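Local coordinates for protein HIAXHD3 (Humicola insolens, PDB 3ZXK) that probably removes alpha-L-arabinofuranosyl side chains from arabinoxylan as a family 43 glycoside hydrolase, at residues A[265-277]-A[497-509]. Residues are numbered along the deposited sequence; the frame is centred on the assembly and turned at random. Where two conformers were deposited one is given.
With AHR (alpha-L-arabinofuranose), chain C; XYP (beta-D-xylopyranose), chain B.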
loop_
_atom_site.group_PDB
_atom_site.type_symbol
_atom_site.label_atom_id
_atom_site.label_comp_id
_atom_site.label_asym_id
_atom_site.label_seq_id
_atom_site.Cartn_x
_atom_site.Cartn_y
_atom_site.Cartn_z
ATOM N N PHE A 265 4.769 11.826 2.196
ATOM C CA PHE A 265 5.024 11.066 0.980
ATOM C C PHE A 265 5.012 11.956 -0.238
ATOM O O PHE A 265 4.505 13.097 -0.194
ATOM C CB PHE A 265 4.048 9.862 0.797
ATOM C CG PHE A 265 2.604 10.249 0.839
ATOM C CD1 PHE A 265 1.972 10.735 -0.310
ATOM C CD2 PHE A 265 1.872 10.132 2.027
ATOM C CE1 PHE A 265 0.627 11.100 -0.276
ATOM C CE2 PHE A 265 0.539 10.477 2.056
ATOM C CZ PHE A 265 -0.086 10.956 0.913
ATOM N N MET A 266 5.594 11.420 -1.315
ATOM C CA MET A 266 5.706 12.062 -2.624
ATOM C C MET A 266 4.726 11.400 -3.593
ATOM O O MET A 266 4.506 10.181 -3.496
ATOM C CB MET A 266 7.116 11.837 -3.190
ATOM C CG MET A 266 8.268 12.316 -2.317
ATOM S SD MET A 266 8.305 14.107 -2.053
ATOM C CE MET A 266 8.452 14.761 -3.721
ATOM N N ASP A 267 4.220 12.169 -4.559
ATOM C CA ASP A 267 3.432 11.636 -5.691
ATOM C C ASP A 267 4.332 11.090 -6.820
ATOM O O ASP A 267 4.397 11.634 -7.923
ATOM C CB ASP A 267 2.404 12.663 -6.214
ATOM C CG ASP A 267 1.266 12.931 -5.215
ATOM O OD1 ASP A 267 0.872 11.998 -4.493
ATOM O OD2 ASP A 267 0.765 14.085 -5.155
ATOM N N ALA A 268 5.036 10.002 -6.532
ATOM C CA ALA A 268 6.050 9.466 -7.427
ATOM C C ALA A 268 5.469 8.516 -8.480
ATOM O O ALA A 268 6.018 7.435 -8.715
ATOM C CB ALA A 268 7.126 8.770 -6.600
ATOM N N TYR A 269 4.367 8.930 -9.123
ATOM C CA TYR A 269 3.773 8.193 -10.234
ATOM C C TYR A 269 4.796 8.138 -11.376
ATOM O O TYR A 269 5.547 9.111 -11.580
ATOM C CB TYR A 269 2.468 8.852 -10.653
ATOM C CG TYR A 269 1.448 8.722 -9.547
ATOM C CD1 TYR A 269 0.883 7.487 -9.253
ATOM C CD2 TYR A 269 1.101 9.808 -8.740
ATOM C CE1 TYR A 269 -0.021 7.341 -8.206
ATOM C CE2 TYR A 269 0.194 9.663 -7.701
ATOM C CZ TYR A 269 -0.370 8.419 -7.443
ATOM O OH TYR A 269 -1.278 8.275 -6.398
ATOM N N PRO A 270 4.878 6.996 -12.099
ATOM C CA PRO A 270 3.933 5.869 -12.093
ATOM C C PRO A 270 4.154 4.795 -11.022
ATOM O O PRO A 270 3.414 3.824 -10.975
ATOM C CB PRO A 270 4.102 5.275 -13.496
ATOM C CG PRO A 270 5.559 5.483 -13.763
ATOM C CD PRO A 270 5.816 6.893 -13.235
ATOM N N GLY A 271 5.146 4.969 -10.162
ATOM C CA GLY A 271 5.397 4.005 -9.108
ATOM C C GLY A 271 4.409 4.028 -7.952
ATOM O O GLY A 271 4.211 3.009 -7.296
ATOM N N GLY A 272 3.824 5.189 -7.683
ATOM C CA GLY A 272 2.948 5.365 -6.521
ATOM C C GLY A 272 3.470 6.398 -5.544
ATOM O O GLY A 272 4.255 7.261 -5.911
ATOM N N ARG A 273 2.996 6.323 -4.313
ATOM C CA ARG A 273 3.245 7.350 -3.317
ATOM C C ARG A 273 4.165 6.779 -2.262
ATOM O O ARG A 273 3.832 5.784 -1.614
ATOM C CB ARG A 273 1.926 7.871 -2.753
ATOM C CG ARG A 273 1.212 8.634 -3.862
ATOM C CD ARG A 273 -0.167 9.140 -3.514
ATOM N NE ARG A 273 -1.129 8.090 -3.233
ATOM C CZ ARG A 273 -2.327 8.314 -2.692
ATOM N NH1 ARG A 273 -2.700 9.573 -2.381
ATOM N NH2 ARG A 273 -3.154 7.287 -2.462
ATOM N N ILE A 274 5.338 7.398 -2.138
ATOM C CA ILE A 274 6.452 6.821 -1.412
ATOM C C ILE A 274 6.950 7.747 -0.297
ATOM O O ILE A 274 6.923 8.964 -0.430
ATOM C CB ILE A 274 7.593 6.399 -2.394
ATOM C CG1 ILE A 274 8.303 7.624 -2.995
ATOM C CG2 ILE A 274 7.034 5.465 -3.482
ATOM C CD1 ILE A 274 9.378 7.256 -4.002
ATOM N N PRO A 275 7.428 7.167 0.813
ATOM C CA PRO A 275 7.756 8.007 1.960
ATOM C C PRO A 275 9.136 8.663 1.921
ATOM O O PRO A 275 10.114 8.058 1.457
ATOM C CB PRO A 275 7.706 7.027 3.148
ATOM C CG PRO A 275 8.018 5.690 2.549
ATOM C CD PRO A 275 7.425 5.724 1.154
ATOM N N VAL A 276 9.168 9.895 2.421
ATOM C CA VAL A 276 10.411 10.673 2.608
ATOM C C VAL A 276 10.413 11.174 4.058
ATOM O O VAL A 276 9.357 11.392 4.650
ATOM C CB VAL A 276 10.519 11.848 1.597
ATOM C CG1 VAL A 276 10.643 11.300 0.176
ATOM C CG2 VAL A 276 9.301 12.744 1.678
ATOM N N VAL A 277 11.613 11.356 4.617
ATOM C CA VAL A 277 11.795 11.697 6.041
ATOM C C VAL A 277 12.681 12.937 6.176
ATOM O O VAL A 277 13.694 13.062 5.485
ATOM C CB VAL A 277 12.422 10.506 6.815
ATOM C CG1 VAL A 277 12.565 10.838 8.298
ATOM C CG2 VAL A 277 11.534 9.264 6.678
ATOM N N ALA A 497 3.700 1.589 -22.758
ATOM C CA ALA A 497 3.709 2.906 -22.154
ATOM C C ALA A 497 2.747 2.946 -20.955
ATOM O O ALA A 497 1.566 2.579 -21.057
ATOM C CB ALA A 497 3.314 3.963 -23.174
ATOM N N MET A 498 3.256 3.442 -19.840
ATOM C CA MET A 498 2.531 3.415 -18.561
ATOM C C MET A 498 1.884 4.745 -18.252
ATOM O O MET A 498 2.464 5.811 -18.525
ATOM C CB MET A 498 3.485 3.039 -17.446
ATOM C CG MET A 498 4.187 1.720 -17.710
ATOM S SD MET A 498 5.794 1.632 -16.904
ATOM C CE MET A 498 5.220 1.625 -15.210
ATOM N N THR A 499 0.681 4.719 -17.664
ATOM C CA THR A 499 0.027 5.989 -17.307
ATOM C C THR A 499 0.685 6.723 -16.121
ATOM O O THR A 499 1.159 6.080 -15.179
ATOM C CB THR A 499 -1.481 5.811 -17.045
ATOM O OG1 THR A 499 -2.068 7.108 -16.873
ATOM C CG2 THR A 499 -1.721 4.930 -15.823
ATOM N N ASN A 500 0.705 8.066 -16.178
ATOM C CA ASN A 500 1.120 8.909 -15.031
ATOM C C ASN A 500 -0.055 9.476 -14.239
ATOM O O ASN A 500 0.161 10.243 -13.295
ATOM C CB ASN A 500 2.002 10.080 -15.480
ATOM C CG ASN A 500 3.335 9.621 -16.006
ATOM O OD1 ASN A 500 3.983 8.738 -15.417
ATOM N ND2 ASN A 500 3.744 10.191 -17.148
ATOM N N SER A 501 -1.282 9.094 -14.598
ATOM C CA SER A 501 -2.462 9.589 -13.919
ATOM C C SER A 501 -2.475 9.143 -12.457
ATOM O O SER A 501 -2.069 8.016 -12.127
ATOM C CB SER A 501 -3.709 9.042 -14.592
ATOM O OG SER A 501 -4.879 9.468 -13.903
ATOM N N TRP A 502 -2.985 10.017 -11.608
ATOM C CA TRP A 502 -3.141 9.736 -10.187
ATOM C C TRP A 502 -4.486 9.191 -9.834
ATOM O O TRP A 502 -4.663 8.743 -8.729
ATOM C CB TRP A 502 -2.837 10.988 -9.366
ATOM C CG TRP A 502 -3.730 12.164 -9.652
ATOM C CD1 TRP A 502 -3.472 13.249 -10.476
ATOM C CD2 TRP A 502 -5.064 12.422 -9.086
ATOM N NE1 TRP A 502 -4.540 14.131 -10.478
ATOM C CE2 TRP A 502 -5.523 13.690 -9.657
ATOM C CE3 TRP A 502 -5.896 11.747 -8.188
ATOM C CZ2 TRP A 502 -6.755 14.251 -9.316
ATOM C CZ3 TRP A 502 -7.135 12.306 -7.871
ATOM C CH2 TRP A 502 -7.553 13.528 -8.420
ATOM N N ARG A 503 -5.453 9.200 -10.754
ATOM C CA ARG A 503 -6.840 8.898 -10.375
ATOM C C ARG A 503 -7.128 7.512 -9.780
ATOM O O ARG A 503 -7.985 7.387 -8.901
ATOM C CB ARG A 503 -7.802 9.237 -11.518
ATOM C CG ARG A 503 -7.772 10.721 -11.876
ATOM C CD ARG A 503 -8.963 11.181 -12.694
ATOM N NE ARG A 503 -8.869 12.614 -12.979
ATOM C CZ ARG A 503 -9.358 13.585 -12.209
ATOM N NH1 ARG A 503 -9.996 13.299 -11.081
ATOM N NH2 ARG A 503 -9.215 14.858 -12.573
ATOM N N TYR A 504 -6.383 6.495 -10.212
ATOM C CA TYR A 504 -6.500 5.156 -9.610
ATOM C C TYR A 504 -5.832 5.074 -8.228
ATOM O O TYR A 504 -6.031 4.111 -7.501
ATOM C CB TYR A 504 -5.894 4.141 -10.580
ATOM C CG TYR A 504 -6.079 2.686 -10.217
ATOM C CD1 TYR A 504 -7.295 2.045 -10.464
ATOM C CD2 TYR A 504 -5.032 1.943 -9.654
ATOM C CE1 TYR A 504 -7.485 0.707 -10.155
ATOM C CE2 TYR A 504 -5.199 0.595 -9.349
ATOM C CZ TYR A 504 -6.419 -0.025 -9.589
ATOM O OH TYR A 504 -6.565 -1.362 -9.258
ATOM N N PHE A 505 -5.007 6.064 -7.934
ATOM C CA PHE A 505 -4.285 6.240 -6.664
ATOM C C PHE A 505 -3.154 5.247 -6.443
ATOM O O PHE A 505 -2.008 5.660 -6.272
ATOM C CB PHE A 505 -5.227 6.320 -5.448
ATOM C CG PHE A 505 -6.037 7.590 -5.387
ATOM C CD1 PHE A 505 -5.445 8.808 -5.062
ATOM C CD2 PHE A 505 -7.396 7.561 -5.667
ATOM C CE1 PHE A 505 -6.208 9.975 -5.004
ATOM C CE2 PHE A 505 -8.164 8.724 -5.632
ATOM C CZ PHE A 505 -7.570 9.931 -5.296
ATOM N N THR A 506 -3.456 3.956 -6.441
ATOM C CA THR A 506 -2.435 2.933 -6.248
ATOM C C THR A 506 -1.428 2.956 -7.407
ATOM O O THR A 506 -1.788 3.264 -8.528
ATOM C CB THR A 506 -3.141 1.559 -6.213
ATOM O OG1 THR A 506 -4.087 1.582 -5.146
ATOM C CG2 THR A 506 -2.147 0.389 -5.975
ATOM N N GLY A 507 -0.169 2.649 -7.139
ATOM C CA GLY A 507 0.817 2.561 -8.206
ATOM C C GLY A 507 0.709 1.287 -9.019
ATOM O O GLY A 507 -0.114 0.405 -8.729
ATOM N N TYR A 508 1.520 1.215 -10.077
ATOM C CA TYR A 508 1.623 -0.010 -10.838
ATOM C C TYR A 508 2.113 -1.151 -9.980
ATOM O O TYR A 508 3.046 -0.969 -9.156
ATOM C CB TYR A 508 2.590 0.163 -12.003
ATOM C CG TYR A 508 1.896 0.656 -13.251
ATOM C CD1 TYR A 508 1.247 -0.234 -14.111
ATOM C CD2 TYR A 508 1.849 2.013 -13.559
ATOM C CE1 TYR A 508 0.623 0.210 -15.269
ATOM C CE2 TYR A 508 1.198 2.482 -14.721
ATOM C CZ TYR A 508 0.567 1.564 -15.569
ATOM O OH TYR A 508 -0.060 1.966 -16.716
ATOM N N ARG A 509 1.541 -2.331 -10.207
ATOM C CA ARG A 509 1.977 -3.540 -9.472
ATOM C C ARG A 509 2.390 -4.667 -10.411
ATOM O O ARG A 509 2.032 -4.666 -11.599
ATOM C CB ARG A 509 0.852 -4.043 -8.538
ATOM C CG ARG A 509 0.602 -3.075 -7.408
ATOM C CD ARG A 509 -0.375 -3.666 -6.439
ATOM N NE ARG A 509 -0.428 -2.832 -5.243
ATOM C CZ ARG A 509 -0.845 -3.260 -4.053
ATOM N NH1 ARG A 509 -1.244 -4.526 -3.906
ATOM N NH2 ARG A 509 -0.858 -2.443 -3.026
HETATM O O5 AHR C . -1.569 14.492 -6.422
HETATM C C5 AHR C . -2.181 13.191 -6.321
HETATM C C4 AHR C . -2.973 13.021 -5.020
HETATM O O4 AHR C . -4.004 14.001 -4.928
HETATM C C3 AHR C . -2.213 13.228 -3.713
HETATM O O3 AHR C . -1.473 12.084 -3.312
HETATM C C2 AHR C . -3.286 13.515 -2.698
HETATM O O2 AHR C . -2.843 14.451 -1.697
HETATM C C1 AHR C . -4.374 14.145 -3.545
HETATM O O1 XYP B . -4.079 19.170 -9.049
HETATM C C1 XYP B . -4.443 18.527 -7.822
HETATM C C2 XYP B . -5.870 18.892 -7.391
HETATM C C3 XYP B . -6.175 18.216 -6.053
HETATM C C4 XYP B . -6.006 16.705 -6.208
HETATM C C5 XYP B . -4.634 16.359 -6.807
HETATM O O2 XYP B . -6.033 20.307 -7.263
HETATM O O3 XYP B . -7.506 18.518 -5.605
HETATM O O4 XYP B . -6.205 16.074 -4.933
HETATM O O5 XYP B . -4.358 17.109 -8.003
HETATM O O HOH W 1 -0.900 5.355 -3.775
#
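Gly272 meets Gly507 where the turn joining strands 260-267 and 273-282 runs against the loop between strands 490-497 and 509-516, their CA atoms 3.9 Å apart; Tyr508 N gives a weak hydrogen bond to Pro270 O, and a side chain on Gly507 would strike Gly271 O, so glycine suits the place. Tyr269, joined to Pro270 by a cis peptide, lays its ring against the loop. CG stands beside the backbone N (chi1 -66°), directing the ring to the loop, where OH donates in the carbonyl plane to a lone pair of Phe505 O at 2.7 Å. Trp502 CA stands over one face of the ring, 4.2 Å from its centroid, a CH-pi contact. A leucine here, lacking hydroxyl and flat face, would probably leave Phe505 O without this donor and Trp502 CA without its CH-pi partner. Pro270, compact and apolar, sets CG 4.1 Å from Met498 CE and CB 4.0 Å from Tyr508 CD2. Arg273 is long enough to reach the sugar: bent at chi3 (-64°), it brings NH1 to arabinose O3 at 2.9 Å, while one guanidinium face meets Phe505 CD1 and a water links NE to Phe505 O. Asp267 accepts from O3 and O5 through separate carboxylate oxygens, and the Trp502 indole lays one face against arabinose C5 and xylose C5. The glycan pocket, which His248 helps complete, thus lies at the interface of the five-bladed beta-propeller catalytic domain and the C-terminal concanavalin-like beta-sandwich.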